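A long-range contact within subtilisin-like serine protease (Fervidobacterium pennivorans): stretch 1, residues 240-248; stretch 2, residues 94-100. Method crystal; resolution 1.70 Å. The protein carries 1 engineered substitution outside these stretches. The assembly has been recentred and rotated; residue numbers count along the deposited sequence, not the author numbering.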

# COMPACT_ATOMS: atom_id res chain seq x y z
N GLY A 240 15.41 -14.61 -2.93
CA GLY A 240 14.50 -14.49 -1.81
C GLY A 240 13.46 -15.60 -1.77
O GLY A 240 13.80 -16.77 -1.91
N ASN A 241 12.20 -15.23 -1.59
CA ASN A 241 11.12 -16.21 -1.53
C ASN A 241 10.37 -16.24 -2.85
O ASN A 241 9.26 -16.77 -2.94
CB ASN A 241 10.16 -15.87 -0.39
CG ASN A 241 9.50 -14.52 -0.56
OD1 ASN A 241 9.77 -13.80 -1.52
ND2 ASN A 241 8.63 -14.16 0.38
N GLY A 242 10.98 -15.68 -3.89
CA GLY A 242 10.35 -15.68 -5.19
C GLY A 242 9.53 -14.43 -5.48
O GLY A 242 9.12 -14.22 -6.63
N TYR A 243 9.30 -13.60 -4.47
CA TYR A 243 8.52 -12.37 -4.69
C TYR A 243 9.30 -11.53 -5.71
O TYR A 243 10.49 -11.30 -5.53
CB TYR A 243 8.35 -11.58 -3.40
CG TYR A 243 7.52 -10.33 -3.60
CD1 TYR A 243 6.26 -10.40 -4.19
CD2 TYR A 243 7.99 -9.08 -3.21
CE1 TYR A 243 5.48 -9.26 -4.39
CE2 TYR A 243 7.23 -7.93 -3.40
CZ TYR A 243 5.97 -8.04 -3.99
OH TYR A 243 5.22 -6.89 -4.19
N VAL A 244 8.62 -11.06 -6.76
CA VAL A 244 9.28 -10.30 -7.81
C VAL A 244 9.56 -8.84 -7.47
O VAL A 244 10.29 -8.17 -8.20
CB VAL A 244 8.48 -10.36 -9.14
CG1 VAL A 244 8.35 -11.81 -9.58
CG2 VAL A 244 7.09 -9.73 -8.98
N GLY A 245 9.01 -8.35 -6.36
CA GLY A 245 9.24 -6.96 -5.99
C GLY A 245 8.02 -6.08 -6.24
O GLY A 245 7.24 -6.35 -7.16
N ASP A 246 7.87 -5.03 -5.44
CA ASP A 246 6.72 -4.14 -5.59
C ASP A 246 6.70 -3.48 -6.97
O ASP A 246 5.62 -3.21 -7.52
CB ASP A 246 6.74 -3.06 -4.51
CG ASP A 246 6.42 -3.60 -3.12
OD1 ASP A 246 5.87 -4.71 -2.99
OD2 ASP A 246 6.72 -2.88 -2.14
N ASP A 247 7.88 -3.21 -7.52
CA ASP A 247 7.96 -2.61 -8.84
C ASP A 247 7.47 -3.57 -9.93
O ASP A 247 6.69 -3.17 -10.79
CB ASP A 247 9.39 -2.11 -9.14
CG ASP A 247 10.47 -3.16 -8.88
OD1 ASP A 247 10.22 -4.14 -8.16
OD2 ASP A 247 11.60 -2.98 -9.41
N TYR A 248 7.87 -4.84 -9.89
CA TYR A 248 7.41 -5.76 -10.92
C TYR A 248 5.93 -6.13 -10.74
O TYR A 248 5.24 -6.39 -11.72
CB TYR A 248 8.31 -7.00 -11.01
CG TYR A 248 9.67 -6.68 -11.60
CD1 TYR A 248 10.78 -6.48 -10.78
CD2 TYR A 248 9.84 -6.53 -12.97
CE1 TYR A 248 12.03 -6.13 -11.33
CE2 TYR A 248 11.08 -6.19 -13.53
CZ TYR A 248 12.16 -5.99 -12.70
OH TYR A 248 13.38 -5.64 -13.24
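Stretch 2, residues 94-100: PSYKREL

Stretch 2 lies as an extended segment across the loop and first helical turn of stretch 1, in a small, largely polar contact centred on the carboxylate of Asp-246 and burying 348 Å² over both sides. From Ser-95 to Glu-99 the backbone stays extended, with phi between -72° and -137° and psi between 128° and 161°; Glu-99 and Leu-100 are already strand. The end-to-end directions of the touching parts differ by 141°, so stretch 2 runs roughly against stretch 1. The register agrees: CA of Ser-95 is 5.0 Å from CA of Asp-246, whereas CA of Arg-98 is 6.7 Å from CA of Tyr-243, earlier in stretch 1.

The CA-to-CB bond of Ser-95 points toward stretch 1, and its OG meets the start of the helix, where Gly-245 holds the N-cap position. Ser-95 OG accepts a hydrogen bond from Asp-246 N at 2.7 Å, with an N-H...O angle of 164°. One residue on, Tyr-96 N donates to Asp-246 OD2 at 2.9 Å (162°), so backbone and side chain of Asp-246 both engage this segment.

Arg-98 completes the grip on the carboxylate through a two-pronged salt bridge: its NE reaches Asp-246 OD1 at 3.0 Å (175°), and its NH2 reaches Asp-246 OD2, also at 3.0 Å (156°). Tyr-243 OH donates to Asp-246 OD1 at 2.6 Å, tying the phenol to the same acid. The aliphatic base of Arg-98 covers the tyrosine ring: CB of Arg-98 lies 3.6 Å from the Tyr-243 ring centroid and only 8° off the normal, the geometry of a CH-pi contact.

Farther along, Asn-241 ND2 donates to the carbonyl Arg-98 O at 3.1 Å (170°). Asn-241 OD1 accepts from Tyr-243 N at 3.0 Å, so this one side chain braces its own loop while holding stretch 2.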

# COMPACT_ATOMS: atom_id res chain seq x y z
N PRO A 94 11.81 1.93 -1.07
CA PRO A 94 12.37 0.64 -1.46
C PRO A 94 11.20 -0.26 -1.90
O PRO A 94 10.03 0.16 -1.84
CB PRO A 94 12.97 0.12 -0.15
CG PRO A 94 11.98 0.61 0.86
CD PRO A 94 11.71 2.05 0.40
N SER A 95 11.51 -1.46 -2.37
CA SER A 95 10.47 -2.43 -2.69
C SER A 95 10.40 -3.16 -1.35
O SER A 95 11.44 -3.58 -0.82
CB SER A 95 10.91 -3.40 -3.78
OG SER A 95 10.04 -4.52 -3.85
N TYR A 96 9.22 -3.29 -0.78
CA TYR A 96 9.10 -3.95 0.50
C TYR A 96 8.95 -5.47 0.43
O TYR A 96 8.60 -6.02 -0.60
CB TYR A 96 7.94 -3.34 1.28
CG TYR A 96 8.19 -1.90 1.66
CD1 TYR A 96 7.71 -0.86 0.86
CD2 TYR A 96 8.91 -1.57 2.80
CE1 TYR A 96 7.96 0.48 1.19
CE2 TYR A 96 9.16 -0.23 3.15
CZ TYR A 96 8.67 0.78 2.33
OH TYR A 96 8.91 2.10 2.63
N LYS A 97 9.23 -6.13 1.55
CA LYS A 97 9.11 -7.58 1.60
C LYS A 97 7.63 -7.98 1.59
O LYS A 97 6.81 -7.35 2.27
CB LYS A 97 9.76 -8.12 2.88
CG LYS A 97 11.26 -7.88 3.00
CD LYS A 97 12.06 -8.72 2.00
CE LYS A 97 13.55 -8.54 2.20
NZ LYS A 97 13.95 -8.82 3.61
N ARG A 98 7.29 -9.00 0.81
CA ARG A 98 5.91 -9.51 0.77
C ARG A 98 5.96 -11.02 0.78
O ARG A 98 6.93 -11.62 0.33
CB ARG A 98 5.17 -9.11 -0.51
CG ARG A 98 5.24 -7.65 -0.87
CD ARG A 98 4.37 -6.75 -0.01
NE ARG A 98 4.60 -5.37 -0.40
CZ ARG A 98 4.24 -4.31 0.32
NH1 ARG A 98 3.61 -4.46 1.48
NH2 ARG A 98 4.57 -3.09 -0.11
N GLU A 99 4.89 -11.64 1.26
CA GLU A 99 4.84 -13.08 1.28
C GLU A 99 3.47 -13.51 0.81
O GLU A 99 2.49 -12.80 0.97
CB GLU A 99 5.07 -13.61 2.70
CG GLU A 99 6.37 -13.14 3.30
CD GLU A 99 6.62 -13.69 4.69
OE1 GLU A 99 5.80 -13.44 5.60
OE2 GLU A 99 7.66 -14.37 4.88
N LEU A 100 3.43 -14.69 0.22
CA LEU A 100 2.18 -15.26 -0.24
C LEU A 100 1.45 -15.73 1.01
O LEU A 100 2.07 -16.26 1.93
CB LEU A 100 2.48 -16.45 -1.15
CG LEU A 100 1.37 -17.02 -2.02
CD1 LEU A 100 1.07 -16.07 -3.15
CD2 LEU A 100 1.83 -18.38 -2.58
O HOH W 1 7.27 -0.26 -2.62
O HOH W 2 9.72 -10.68 -0.17
O HOH W 3 7.93 -16.28 2.15